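Local coordinates for protein molinate hydrolase (PDB 4UB9) that hydrolyses the thiocarbamate herbicide molinate, probably as a zinc-dependent enzyme of the amidohydrolase superfamily, at residues I36-G41 and R80-Q85; G86-P91 and D451-A456; A129-L134 and A162-R167; S326-T331 and F402-A407. All coordinates share one frame; numbering follows the deposited sequence.

Contact 1: residues I36-G41 and R80-Q85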
loop_
_atom_site.group_PDB
_atom_site.type_symbol
_atom_site.label_atom_id
_atom_site.label_comp_id
_atom_site.label_asym_id
_atom_site.label_seq_id
_atom_site.Cartn_x
_atom_site.Cartn_y
_atom_site.Cartn_z
ATOM N N ILE A 36 -0.976 16.174 -56.879
ATOM C CA ILE A 36 -2.419 16.001 -56.714
ATOM C C ILE A 36 -3.114 17.364 -56.764
ATOM O O ILE A 36 -2.504 18.412 -56.501
ATOM C CB ILE A 36 -2.764 15.266 -55.388
ATOM C CG1 ILE A 36 -4.201 14.711 -55.387
ATOM C CG2 ILE A 36 -2.598 16.188 -54.182
ATOM C CD1 ILE A 36 -4.465 13.615 -54.366
ATOM N N ALA A 37 -4.402 17.341 -57.087
ATOM C CA ALA A 37 -5.217 18.553 -57.053
ATOM C C ALA A 37 -6.495 18.283 -56.343
ATOM O O ALA A 37 -7.155 17.268 -56.552
ATOM C CB ALA A 37 -5.510 19.041 -58.451
ATOM N N ILE A 38 -6.866 19.237 -55.520
ATOM C CA ILE A 38 -8.087 19.152 -54.690
ATOM C C ILE A 38 -8.985 20.211 -55.296
ATOM O O ILE A 38 -8.666 21.398 -55.226
ATOM C CB ILE A 38 -7.842 19.488 -53.187
ATOM C CG1 ILE A 38 -6.454 19.014 -52.684
ATOM C CG2 ILE A 38 -8.963 18.956 -52.323
ATOM C CD1 ILE A 38 -6.214 17.533 -52.762
ATOM N N VAL A 39 -10.077 19.799 -55.910
ATOM C CA VAL A 39 -10.832 20.745 -56.755
ATOM C C VAL A 39 -12.240 21.103 -56.257
ATOM O O VAL A 39 -13.061 20.245 -55.905
ATOM C CB VAL A 39 -10.889 20.325 -58.257
ATOM C CG1 VAL A 39 -9.545 19.810 -58.721
ATOM C CG2 VAL A 39 -11.980 19.291 -58.517
ATOM N N GLY A 40 -12.488 22.407 -56.243
ATOM C CA GLY A 40 -13.843 22.939 -56.251
ATOM C C GLY A 40 -14.532 22.874 -54.917
ATOM O O GLY A 40 -15.755 22.717 -54.833
ATOM N N GLY A 41 -13.752 23.056 -53.859
ATOM C CA GLY A 41 -14.318 23.080 -52.501
ATOM C C GLY A 41 -14.184 24.431 -51.827
ATOM O O GLY A 41 -13.495 25.317 -52.320
ATOM N N ARG A 80 -3.766 13.274 -60.745
ATOM C CA ARG A 80 -4.624 12.730 -59.688
ATOM C C ARG A 80 -5.441 13.849 -59.076
ATOM O O ARG A 80 -4.914 14.923 -58.788
ATOM C CB ARG A 80 -3.798 12.014 -58.608
ATOM C CG ARG A 80 -3.738 10.504 -58.771
ATOM C CD ARG A 80 -5.071 9.865 -58.391
ATOM N NE ARG A 80 -5.335 9.932 -56.946
ATOM C CZ ARG A 80 -4.828 9.099 -56.040
ATOM N NH1 ARG A 80 -4.009 8.119 -56.412
ATOM N NH2 ARG A 80 -5.131 9.249 -54.752
ATOM N N GLN A 81 -6.724 13.603 -58.853
ATOM C CA GLN A 81 -7.605 14.659 -58.354
ATOM C C GLN A 81 -8.551 14.207 -57.310
ATOM O O GLN A 81 -9.000 13.071 -57.300
ATOM C CB GLN A 81 -8.500 15.195 -59.465
ATOM C CG GLN A 81 -7.779 15.685 -60.685
ATOM C CD GLN A 81 -8.727 16.357 -61.668
ATOM O OE1 GLN A 81 -9.848 16.743 -61.317
ATOM N NE2 GLN A 81 -8.263 16.508 -62.910
ATOM N N ILE A 82 -8.967 15.149 -56.498
ATOM C CA ILE A 82 -10.021 14.878 -55.553
ATOM C C ILE A 82 -11.114 15.873 -55.825
ATOM O O ILE A 82 -10.883 17.086 -55.881
ATOM C CB ILE A 82 -9.533 14.970 -54.092
ATOM C CG1 ILE A 82 -8.634 13.767 -53.775
ATOM C CG2 ILE A 82 -10.696 15.006 -53.111
ATOM C CD1 ILE A 82 -7.797 13.933 -52.508
ATOM N N ASP A 83 -12.320 15.355 -55.902
ATOM C CA ASP A 83 -13.457 16.187 -56.120
ATOM C C ASP A 83 -13.989 16.723 -54.794
ATOM O O ASP A 83 -14.679 16.025 -54.055
ATOM C CB ASP A 83 -14.553 15.414 -56.856
ATOM C CG ASP A 83 -15.799 16.259 -57.105
ATOM O OD1 ASP A 83 -15.711 17.513 -57.089
ATOM O OD2 ASP A 83 -16.869 15.661 -57.331
ATOM N N ALA A 84 -13.773 18.002 -54.571
ATOM C CA ALA A 84 -14.197 18.646 -53.350
ATOM C C ALA A 84 -15.533 19.392 -53.424
ATOM O O ALA A 84 -15.888 20.101 -52.509
ATOM C CB ALA A 84 -13.092 19.552 -52.835
ATOM N N GLN A 85 -16.270 19.229 -54.510
ATOM C CA GLN A 85 -17.504 19.968 -54.688
ATOM C C GLN A 85 -18.417 19.677 -53.526
ATOM O O GLN A 85 -18.634 18.537 -53.182
ATOM C CB GLN A 85 -18.198 19.505 -55.967
ATOM C CG GLN A 85 -18.459 20.579 -57.013
ATOM C CD GLN A 85 -19.883 20.560 -57.559
ATOM O OE1 GLN A 85 -20.471 19.507 -57.793
ATOM N NE2 GLN A 85 -20.440 21.735 -57.766
#
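Strands 36-39 and 81-83 run parallel, 14° apart, with four backbone hydrogen bonds between them. The straightest is Val39 N to Ile82 O, 2.8 Å long, with the N-H pointing almost directly at the oxygen. Ile36, Ile38 and Ile82 shape one face. Ile82 CG1 is anti to its carbonyl carbon, and its chain extends to CD1. That methyl touches the tips of both other isoleucines, 3.8 Å from Ile36 CD1 and 3.9 Å from Ile38 CD1; the three methyls cluster at the corners of a triangle. Ile38 lies alongside Ile82, while Ile36 crosses it obliquely. Beyond them, Ala84 CB fills a tight hollow, 3.1 Å from Val39 O and 3.7 Å from Gly41 N. A side chain on Gly41 would collide with this methyl.

The other face carries Ala37, Val39, Gln81 and Asp83. Val39 CG2 rests 3.6 Å from Ile82 O, and its CG1 lies 4.0 Å from Gln81 OE1. An alanine at Val39 would remove both methyls and would probably loosen the packing over Ile82 O and against Gln81. Asp83 OD1 accepts from Gln85 N, forming an Asx turn as the second strand ends.

Arg80 turns its guanidinium to a salt bridge with Glu473. Strand 55-60 pairs with the opposite edge of strand 36-39, and Gly40 and Gly41 form a G1 beta bulge facing Thr55. Ile82 packs on His466 and Val468 of strand 464-469. Ile38 and Ala84 both meet Ile89 of strand 88-95.

Contact 2: residues G86-P91 and D451-A456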
loop_
_atom_site.group_PDB
_atom_site.type_symbol
_atom_site.label_atom_id
_atom_site.label_comp_id
_atom_site.label_asym_id
_atom_site.label_seq_id
_atom_site.Cartn_x
_atom_site.Cartn_y
_atom_site.Cartn_z
ATOM N N GLY A 86 -18.974 20.724 -52.941
ATOM C CA GLY A 86 -19.836 20.594 -51.785
ATOM C C GLY A 86 -19.116 20.278 -50.494
ATOM O O GLY A 86 -19.712 19.909 -49.514
ATOM N N LYS A 87 -17.816 20.453 -50.506
ATOM C CA LYS A 87 -16.977 20.024 -49.415
ATOM C C LYS A 87 -16.033 21.114 -48.932
ATOM O O LYS A 87 -15.865 22.144 -49.552
ATOM C CB LYS A 87 -16.210 18.769 -49.801
ATOM C CG LYS A 87 -17.107 17.553 -49.887
ATOM C CD LYS A 87 -16.378 16.307 -50.337
ATOM C CE LYS A 87 -17.363 15.185 -50.588
ATOM N NZ LYS A 87 -16.926 13.902 -50.001
ATOM N N TRP A 88 -15.469 20.895 -47.769
ATOM C CA TRP A 88 -14.570 21.844 -47.163
ATOM C C TRP A 88 -13.137 21.338 -47.172
ATOM O O TRP A 88 -12.859 20.207 -46.882
ATOM C CB TRP A 88 -15.040 22.199 -45.771
ATOM C CG TRP A 88 -16.232 23.087 -45.785
ATOM C CD1 TRP A 88 -16.254 24.433 -45.548
ATOM C CD2 TRP A 88 -17.583 22.702 -46.038
ATOM N NE1 TRP A 88 -17.544 24.913 -45.642
ATOM C CE2 TRP A 88 -18.378 23.867 -45.931
ATOM C CE3 TRP A 88 -18.202 21.489 -46.331
ATOM C CZ2 TRP A 88 -19.757 23.854 -46.129
ATOM C CZ3 TRP A 88 -19.578 21.470 -46.523
ATOM C CH2 TRP A 88 -20.341 22.655 -46.423
ATOM N N ILE A 89 -12.247 22.234 -47.546
ATOM C CA ILE A 89 -10.831 21.958 -47.639
ATOM C C ILE A 89 -10.070 22.693 -46.523
ATOM O O ILE A 89 -10.055 23.929 -46.477
ATOM C CB ILE A 89 -10.242 22.418 -48.972
ATOM C CG1 ILE A 89 -10.966 21.732 -50.128
ATOM C CG2 ILE A 89 -8.753 22.084 -49.017
ATOM C CD1 ILE A 89 -10.649 22.324 -51.495
ATOM N N LEU A 90 -9.424 21.912 -45.658
ATOM C CA LEU A 90 -8.628 22.432 -44.523
ATOM C C LEU A 90 -7.173 22.020 -44.634
ATOM O O LEU A 90 -6.847 21.079 -45.394
ATOM C CB LEU A 90 -9.171 21.948 -43.206
ATOM C CG LEU A 90 -10.395 22.672 -42.644
ATOM C CD1 LEU A 90 -11.648 22.430 -43.501
ATOM C CD2 LEU A 90 -10.660 22.229 -41.218
ATOM N N PRO A 91 -6.272 22.699 -43.877
ATOM C CA PRO A 91 -4.900 22.247 -43.890
ATOM C C PRO A 91 -4.833 20.950 -43.152
ATOM O O PRO A 91 -5.712 20.639 -42.370
ATOM C CB PRO A 91 -4.148 23.335 -43.119
ATOM C CG PRO A 91 -5.123 24.439 -42.895
ATOM C CD PRO A 91 -6.462 23.828 -42.969
ATOM N N ASP A 451 -16.763 16.667 -45.247
ATOM C CA ASP A 451 -18.070 16.645 -45.933
ATOM C C ASP A 451 -19.051 17.648 -45.418
ATOM O O ASP A 451 -20.021 17.947 -46.073
ATOM C CB ASP A 451 -18.742 15.293 -45.750
ATOM C CG ASP A 451 -18.104 14.234 -46.571
ATOM O OD1 ASP A 451 -17.315 14.584 -47.464
ATOM O OD2 ASP A 451 -18.345 13.045 -46.292
ATOM N N GLN A 452 -18.840 18.109 -44.203
ATOM C CA GLN A 452 -19.709 19.106 -43.643
ATOM C C GLN A 452 -18.945 20.256 -43.068
ATOM O O GLN A 452 -17.725 20.200 -42.949
ATOM C CB GLN A 452 -20.623 18.491 -42.631
ATOM C CG GLN A 452 -21.649 17.624 -43.321
ATOM C CD GLN A 452 -22.441 16.841 -42.315
ATOM O OE1 GLN A 452 -23.234 17.396 -41.554
ATOM N NE2 GLN A 452 -22.261 15.538 -42.323
ATOM N N ASP A 453 -19.682 21.320 -42.744
ATOM C CA ASP A 453 -19.124 22.620 -42.433
ATOM C C ASP A 453 -18.705 22.732 -40.964
ATOM O O ASP A 453 -19.546 22.846 -40.060
ATOM C CB ASP A 453 -20.134 23.721 -42.752
ATOM C CG ASP A 453 -19.550 25.134 -42.609
ATOM O OD1 ASP A 453 -18.312 25.308 -42.520
ATOM O OD2 ASP A 453 -20.340 26.083 -42.615
ATOM N N PRO A 454 -17.398 22.774 -40.722
ATOM C CA PRO A 454 -16.897 22.874 -39.354
ATOM C C PRO A 454 -17.190 24.205 -38.681
ATOM O O PRO A 454 -17.282 24.259 -37.465
ATOM C CB PRO A 454 -15.404 22.680 -39.518
ATOM C CG PRO A 454 -15.087 23.038 -40.935
ATOM C CD PRO A 454 -16.317 22.753 -41.725
ATOM N N LEU A 455 -17.420 25.250 -39.463
ATOM C CA LEU A 455 -17.804 26.545 -38.885
ATOM C C LEU A 455 -19.232 26.603 -38.431
ATOM O O LEU A 455 -19.594 27.403 -37.574
ATOM C CB LEU A 455 -17.548 27.652 -39.882
ATOM C CG LEU A 455 -16.060 27.695 -40.283
ATOM C CD1 LEU A 455 -15.838 28.596 -41.472
ATOM C CD2 LEU A 455 -15.199 28.151 -39.096
ATOM N N ALA A 456 -20.083 25.790 -39.035
ATOM C CA ALA A 456 -21.498 25.761 -38.638
ATOM C C ALA A 456 -21.655 24.937 -37.379
ATOM O O ALA A 456 -22.518 25.190 -36.543
ATOM C CB ALA A 456 -22.343 25.143 -39.753
#
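Trp88 buries the most surface here and Asp451 the next most; Pro454, Lys87 and Asp453 follow with similar, smaller shares. The Trp88 indole lies across the 452-454 backbone and meets it with one face. Asp453 CB makes a CH-pi contact 3.8 Å from the centroid of the six-membered ring. Pro454 CD makes a second one over the five-membered ring, 4.3 Å from its centroid. The Asp453 carboxylate plane is nearly parallel to that of the indole, 7° apart. Asp453 OD1 is close to Trp88 NE1, but the angle is poor for a bond. This oxygen instead accepts from Leu455 N in an Asx turn.

Asp451 O meets the indole edge, 3.6 Å from Trp88 CZ3. The Asp451 side chain lies alongside Lys87, pointing the same way. Lys87 NZ forms a salt bridge with Asp451 OD1 at 2.7 Å, though the position of OD1 is less certain. Ser465 OG is a second partner of NZ.

Pro454 CG also touches Leu90 CD1. Helix 415-421 packs on both residues through Ile419. Strand 88-95 lies between strands 41-43 and 447-450, and the 451-456 loop leaves the end of the latter.

Contact 3: residues A129-L134 and A162-R167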
loop_
_atom_site.group_PDB
_atom_site.type_symbol
_atom_site.label_atom_id
_atom_site.label_comp_id
_atom_site.label_asym_id
_atom_site.label_seq_id
_atom_site.Cartn_x
_atom_site.Cartn_y
_atom_site.Cartn_z
ATOM N N ALA A 129 0.991 4.615 -33.492
ATOM C CA ALA A 129 0.289 5.748 -32.872
ATOM C C ALA A 129 0.253 6.962 -33.812
ATOM O O ALA A 129 -0.751 7.680 -33.889
ATOM C CB ALA A 129 0.932 6.131 -31.567
ATOM N N ALA A 130 1.348 7.165 -34.540
ATOM C CA ALA A 130 1.405 8.236 -35.541
ATOM C C ALA A 130 0.388 8.001 -36.677
ATOM O O ALA A 130 -0.190 8.929 -37.232
ATOM C CB ALA A 130 2.795 8.336 -36.113
ATOM N N GLN A 131 0.190 6.735 -37.018
ATOM C CA GLN A 131 -0.790 6.351 -38.055
ATOM C C GLN A 131 -2.198 6.574 -37.571
ATOM O O GLN A 131 -3.062 6.972 -38.336
ATOM C CB GLN A 131 -0.600 4.904 -38.473
ATOM C CG GLN A 131 0.673 4.721 -39.259
ATOM C CD GLN A 131 1.041 3.256 -39.445
ATOM O OE1 GLN A 131 0.236 2.364 -39.276
ATOM N NE2 GLN A 131 2.269 3.034 -39.785
ATOM N N ILE A 132 -2.425 6.317 -36.296
ATOM C CA ILE A 132 -3.722 6.579 -35.718
ATOM C C ILE A 132 -4.038 8.076 -35.664
ATOM O O ILE A 132 -5.169 8.484 -35.827
ATOM C CB ILE A 132 -3.823 5.958 -34.336
ATOM C CG1 ILE A 132 -3.918 4.445 -34.508
ATOM C CG2 ILE A 132 -5.044 6.476 -33.579
ATOM C CD1 ILE A 132 -3.938 3.681 -33.212
ATOM N N ALA A 133 -3.020 8.899 -35.475
ATOM C CA ALA A 133 -3.225 10.340 -35.533
ATOM C C ALA A 133 -3.605 10.735 -36.961
ATOM O O ALA A 133 -4.565 11.467 -37.172
ATOM C CB ALA A 133 -1.986 11.079 -35.089
ATOM N N LEU A 134 -2.845 10.193 -37.908
ATOM C CA LEU A 134 -3.062 10.414 -39.337
ATOM C C LEU A 134 -4.479 10.002 -39.784
ATOM O O LEU A 134 -5.163 10.726 -40.529
ATOM C CB LEU A 134 -2.038 9.673 -40.150
ATOM C CG LEU A 134 -2.018 9.966 -41.650
ATOM C CD1 LEU A 134 -1.908 11.445 -41.951
ATOM C CD2 LEU A 134 -0.874 9.221 -42.330
ATOM N N ALA A 162 10.232 5.498 -45.202
ATOM C CA ALA A 162 10.275 4.061 -44.855
ATOM C C ALA A 162 9.043 3.550 -44.097
ATOM O O ALA A 162 8.797 2.345 -44.020
ATOM C CB ALA A 162 11.512 3.746 -44.043
ATOM N N ALA A 163 8.297 4.471 -43.509
ATOM C CA ALA A 163 7.121 4.088 -42.742
ATOM C C ALA A 163 6.044 5.141 -42.835
ATOM O O ALA A 163 6.300 6.324 -43.023
ATOM C CB ALA A 163 7.486 3.858 -41.297
ATOM N N GLU A 164 4.834 4.668 -42.635
ATOM C CA GLU A 164 3.644 5.489 -42.703
ATOM C C GLU A 164 3.324 6.184 -41.360
ATOM O O GLU A 164 3.600 5.661 -40.289
ATOM C CB GLU A 164 2.472 4.599 -43.116
ATOM C CG GLU A 164 1.112 5.278 -43.166
ATOM C CD GLU A 164 1.012 6.265 -44.323
ATOM O OE1 GLU A 164 1.584 7.372 -44.217
ATOM O OE2 GLU A 164 0.346 5.942 -45.343
ATOM N N GLY A 165 2.735 7.370 -41.456
ATOM C CA GLY A 165 2.225 8.086 -40.287
ATOM C C GLY A 165 2.308 9.591 -40.367
ATOM O O GLY A 165 2.984 10.142 -41.201
ATOM N N ALA A 166 1.657 10.249 -39.440
ATOM C CA ALA A 166 1.863 11.672 -39.239
ATOM C C ALA A 166 3.338 11.957 -39.057
ATOM O O ALA A 166 4.067 11.122 -38.508
ATOM C CB ALA A 166 1.095 12.169 -38.018
ATOM N N ARG A 167 3.805 13.112 -39.545
ATOM C CA ARG A 167 5.193 13.436 -39.293
ATOM C C ARG A 167 5.328 13.865 -37.829
ATOM O O ARG A 167 4.407 14.427 -37.203
ATOM C CB ARG A 167 5.794 14.441 -40.255
ATOM C CG ARG A 167 5.511 15.879 -39.980
ATOM C CD ARG A 167 6.273 16.777 -40.957
ATOM N NE ARG A 167 5.831 16.559 -42.321
ATOM C CZ ARG A 167 4.630 16.862 -42.819
ATOM N NH1 ARG A 167 3.696 17.464 -42.091
ATOM N NH2 ARG A 167 4.360 16.574 -44.093
#
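Two hydrogen bonds join helix 122-135 to the loop that leads into strand 167-170. Ala166 N donates to Ala130 O over 3.2 Å. The bond is fairly straight at the hydrogen (167°), but the donor stands above the carbonyl plane. Ala130 O already accepts from Leu134 N within the helix, so two N-H groups grip it. The second bond runs from Gln131 NE2 to Glu164 O, 3.0 Å long. Glu164 O lies in the Gln131 amide plane, while NE2 stands above the Glu164 carbonyl plane. Gln131 OE1 accepts from Leu481 N, so both ends of the amide are held and its rotation is fixed. A leucine at Gln131 would lose both amide bonds and would probably slacken the hold between the helix, the loop and Leu481.

The Glu164 carboxylate is held by its own loop and by a salt bridge beyond it. Glu164 OE2 forms the salt bridge with Arg472. Glu164 OE1 accepts from Gly165 N through its anti lone pair, with the chain bent at chi2 (70°).

The remaining contacts are close packing. The Gln131 stem passes Gly165, with Gln131 CG 3.8 Å from Gly165 CA. A side chain on Gly165 would press against Ala130 CB. Leu134 CD2 reaches across Glu164 at about a right angle, 3.6 Å from Glu164 OE1. Ala166 CB meets Ala133 CB at 4.4 Å.

Strand 138-143 packs alongside through Val141, which touches both Ala133 and Ala166. Helix 148-159 adds Ile158 against Ala130, and strand 464-469 adds Val467 against Leu134.

Contact 4: residues S326-T331 and F402-A407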
loop_
_atom_site.group_PDB
_atom_site.type_symbol
_atom_site.label_atom_id
_atom_site.label_comp_id
_atom_site.label_asym_id
_atom_site.label_seq_id
_atom_site.Cartn_x
_atom_site.Cartn_y
_atom_site.Cartn_z
ATOM N N SER A 326 -0.015 29.765 -25.330
ATOM C CA SER A 326 -0.422 28.801 -24.287
ATOM C C SER A 326 -1.113 27.590 -24.874
ATOM O O SER A 326 -2.077 27.759 -25.644
ATOM C CB SER A 326 -1.425 29.472 -23.372
ATOM O OG SER A 326 -0.845 30.544 -22.701
ATOM N N GLU A 327 -0.676 26.371 -24.556
ATOM C CA GLU A 327 -1.543 25.232 -24.807
ATOM C C GLU A 327 -2.329 24.959 -23.572
ATOM O O GLU A 327 -1.867 25.172 -22.466
ATOM C CB GLU A 327 -0.924 23.971 -25.476
ATOM C CG GLU A 327 -0.339 22.898 -24.633
ATOM C CD GLU A 327 -1.270 21.787 -24.163
ATOM O OE1 GLU A 327 -1.321 20.696 -24.772
ATOM O OE2 GLU A 327 -1.853 21.986 -23.100
ATOM N N VAL A 328 -3.551 24.515 -23.786
ATOM C CA VAL A 328 -4.472 24.203 -22.690
ATOM C C VAL A 328 -5.144 22.905 -23.010
ATOM O O VAL A 328 -5.154 22.476 -24.166
ATOM C CB VAL A 328 -5.531 25.262 -22.469
ATOM C CG1 VAL A 328 -4.873 26.603 -22.208
ATOM C CG2 VAL A 328 -6.429 25.356 -23.672
ATOM N N GLN A 329 -5.571 22.230 -21.951
ATOM C CA GLN A 329 -6.082 20.837 -22.057
ATOM C C GLN A 329 -7.383 20.771 -21.307
ATOM O O GLN A 329 -7.398 20.596 -20.093
ATOM C CB GLN A 329 -5.107 19.815 -21.511
ATOM C CG GLN A 329 -3.894 19.716 -22.415
ATOM C CD GLN A 329 -2.786 18.847 -21.876
ATOM O OE1 GLN A 329 -3.000 17.999 -21.015
ATOM N NE2 GLN A 329 -1.612 19.037 -22.405
ATOM N N PRO A 330 -8.476 21.018 -22.026
ATOM C CA PRO A 330 -9.752 21.072 -21.409
ATOM C C PRO A 330 -10.486 19.759 -21.509
ATOM O O PRO A 330 -10.100 18.813 -22.183
ATOM C CB PRO A 330 -10.459 22.108 -22.252
ATOM C CG PRO A 330 -9.992 21.748 -23.621
ATOM C CD PRO A 330 -8.548 21.407 -23.448
ATOM N N THR A 331 -11.613 19.798 -20.871
ATOM C CA THR A 331 -12.461 18.690 -20.725
ATOM C C THR A 331 -13.866 19.174 -21.135
ATOM O O THR A 331 -14.228 20.320 -20.895
ATOM C CB THR A 331 -12.341 18.299 -19.268
ATOM O OG1 THR A 331 -12.550 16.900 -19.129
ATOM C CG2 THR A 331 -13.205 19.114 -18.444
ATOM N N PHE A 402 -10.563 16.409 -31.974
ATOM C CA PHE A 402 -11.986 16.723 -32.189
ATOM C C PHE A 402 -12.654 17.096 -30.881
ATOM O O PHE A 402 -13.308 18.102 -30.752
ATOM C CB PHE A 402 -12.763 15.557 -32.797
ATOM C CG PHE A 402 -12.213 15.038 -34.111
ATOM C CD1 PHE A 402 -11.851 15.888 -35.147
ATOM C CD2 PHE A 402 -12.081 13.664 -34.317
ATOM C CE1 PHE A 402 -11.324 15.390 -36.331
ATOM C CE2 PHE A 402 -11.586 13.168 -35.523
ATOM C CZ PHE A 402 -11.190 14.031 -36.522
ATOM N N VAL A 403 -12.360 16.336 -29.861
ATOM C CA VAL A 403 -12.898 16.608 -28.536
ATOM C C VAL A 403 -12.425 17.948 -27.973
ATOM O O VAL A 403 -13.175 18.673 -27.284
ATOM C CB VAL A 403 -12.535 15.473 -27.553
ATOM C CG1 VAL A 403 -13.007 15.784 -26.128
ATOM C CG2 VAL A 403 -13.168 14.167 -28.033
ATOM N N TRP A 404 -11.163 18.257 -28.205
ATOM C CA TRP A 404 -10.562 19.531 -27.714
ATOM C C TRP A 404 -11.322 20.738 -28.283
ATOM O O TRP A 404 -11.764 21.626 -27.566
ATOM C CB TRP A 404 -9.080 19.598 -28.143
ATOM C CG TRP A 404 -8.281 20.731 -27.559
ATOM C CD1 TRP A 404 -7.420 20.662 -26.514
ATOM C CD2 TRP A 404 -8.241 22.074 -28.025
ATOM N NE1 TRP A 404 -6.830 21.882 -26.303
ATOM C CE2 TRP A 404 -7.326 22.768 -27.214
ATOM C CE3 TRP A 404 -8.885 22.759 -29.063
ATOM C CZ2 TRP A 404 -7.049 24.109 -27.391
ATOM C CZ3 TRP A 404 -8.600 24.085 -29.250
ATOM C CH2 TRP A 404 -7.685 24.756 -28.416
ATOM N N MET A 405 -11.477 20.692 -29.594
ATOM C CA MET A 405 -12.206 21.728 -30.337
ATOM C C MET A 405 -13.621 21.879 -29.862
ATOM O O MET A 405 -14.082 22.961 -29.528
ATOM C CB MET A 405 -12.170 21.425 -31.809
ATOM C CG MET A 405 -10.840 21.842 -32.427
ATOM S SD MET A 405 -10.778 21.605 -34.200
ATOM C CE MET A 405 -9.043 21.621 -34.582
ATOM N N GLN A 406 -14.279 20.765 -29.695
ATOM C CA GLN A 406 -15.647 20.773 -29.127
ATOM C C GLN A 406 -15.664 21.391 -27.740
ATOM O O GLN A 406 -16.478 22.269 -27.452
ATOM C CB GLN A 406 -16.201 19.324 -29.086
ATOM C CG GLN A 406 -17.585 19.250 -28.473
ATOM C CD GLN A 406 -18.101 17.831 -28.379
ATOM O OE1 GLN A 406 -17.779 16.985 -29.200
ATOM N NE2 GLN A 406 -18.840 17.563 -27.344
ATOM N N ALA A 407 -14.744 20.944 -26.862
ATOM C CA ALA A 407 -14.714 21.462 -25.472
ATOM C C ALA A 407 -14.477 22.964 -25.452
ATOM O O ALA A 407 -15.042 23.697 -24.652
ATOM C CB ALA A 407 -13.635 20.790 -24.675
#
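Trp404 carries this contact from helix 400-410. Its NE1 donates to Val328 O, 2.8 Å away and nearly straight (171°). The oxygen lies in the plane of the indole, at its edge. NE1 in turn stands above the carbonyl plane of Val328. The ring reaches the strand because Trp404 CG is anti to the backbone N, with chi1 at -172°. Pro330 lies over one indole face. Its CD is 3.4 Å from Trp404 CD1, and its CG makes a CH-pi contact 4.2 Å from the centroid of the five-membered ring. Val328 CG2 touches the far part of the ring at Trp404 CZ2, 4.0 Å away. One helical turn on, Ala407 CB meets Pro330 CG at 3.9 Å.

Strand 326-328 pairs in parallel with strand 368-370, as in the beta/alpha barrel of the amidohydrolase family. Residues just after the barrel strands typically line the active site in this fold. Gln329 follows the strand, and its side chain is about 6 Å from the bound zinc and about 4 Å from the side chain of the zinc ligand His302.

Gln329 and Pro330 are neighbours in the chain but serve different sides. Pro330 CB points toward the helix, and Gln329 CB points away from it. Gln329 NE2 donates to Glu327 OE1 at 2.9 Å, meeting the oxygen from above the carboxylate plane. Glu327 OE2 accepts from His302 N, and Gln329 O from Ser350 OG. Leu370 packs on Trp404, and Asp358 of helix 353-363 on Val328 and Pro330.

Overall arrangement
Contacts 3 and 4 are buried, with centres about 13 and 11 Å from the centre of the chain and on opposite sides of it. Contacts 1 and 2 are only partly buried and lie farther out. Those two touch through Ile89 of strand 88-95, which packs on residues of contact 1. Both inner contacts are nested within the long loop that contact 2 closes. Their chemistry differs with place. Contact 1 is strand pairing by backbone bonds. Contact 2 combines indole packing with a salt bridge. Contacts 3 and 4 join a helix to a strand end or loop. Both use a side-chain N-H on a backbone carbonyl; contact 3 adds a backbone-to-backbone bond. Contact 4 alone nears the zinc.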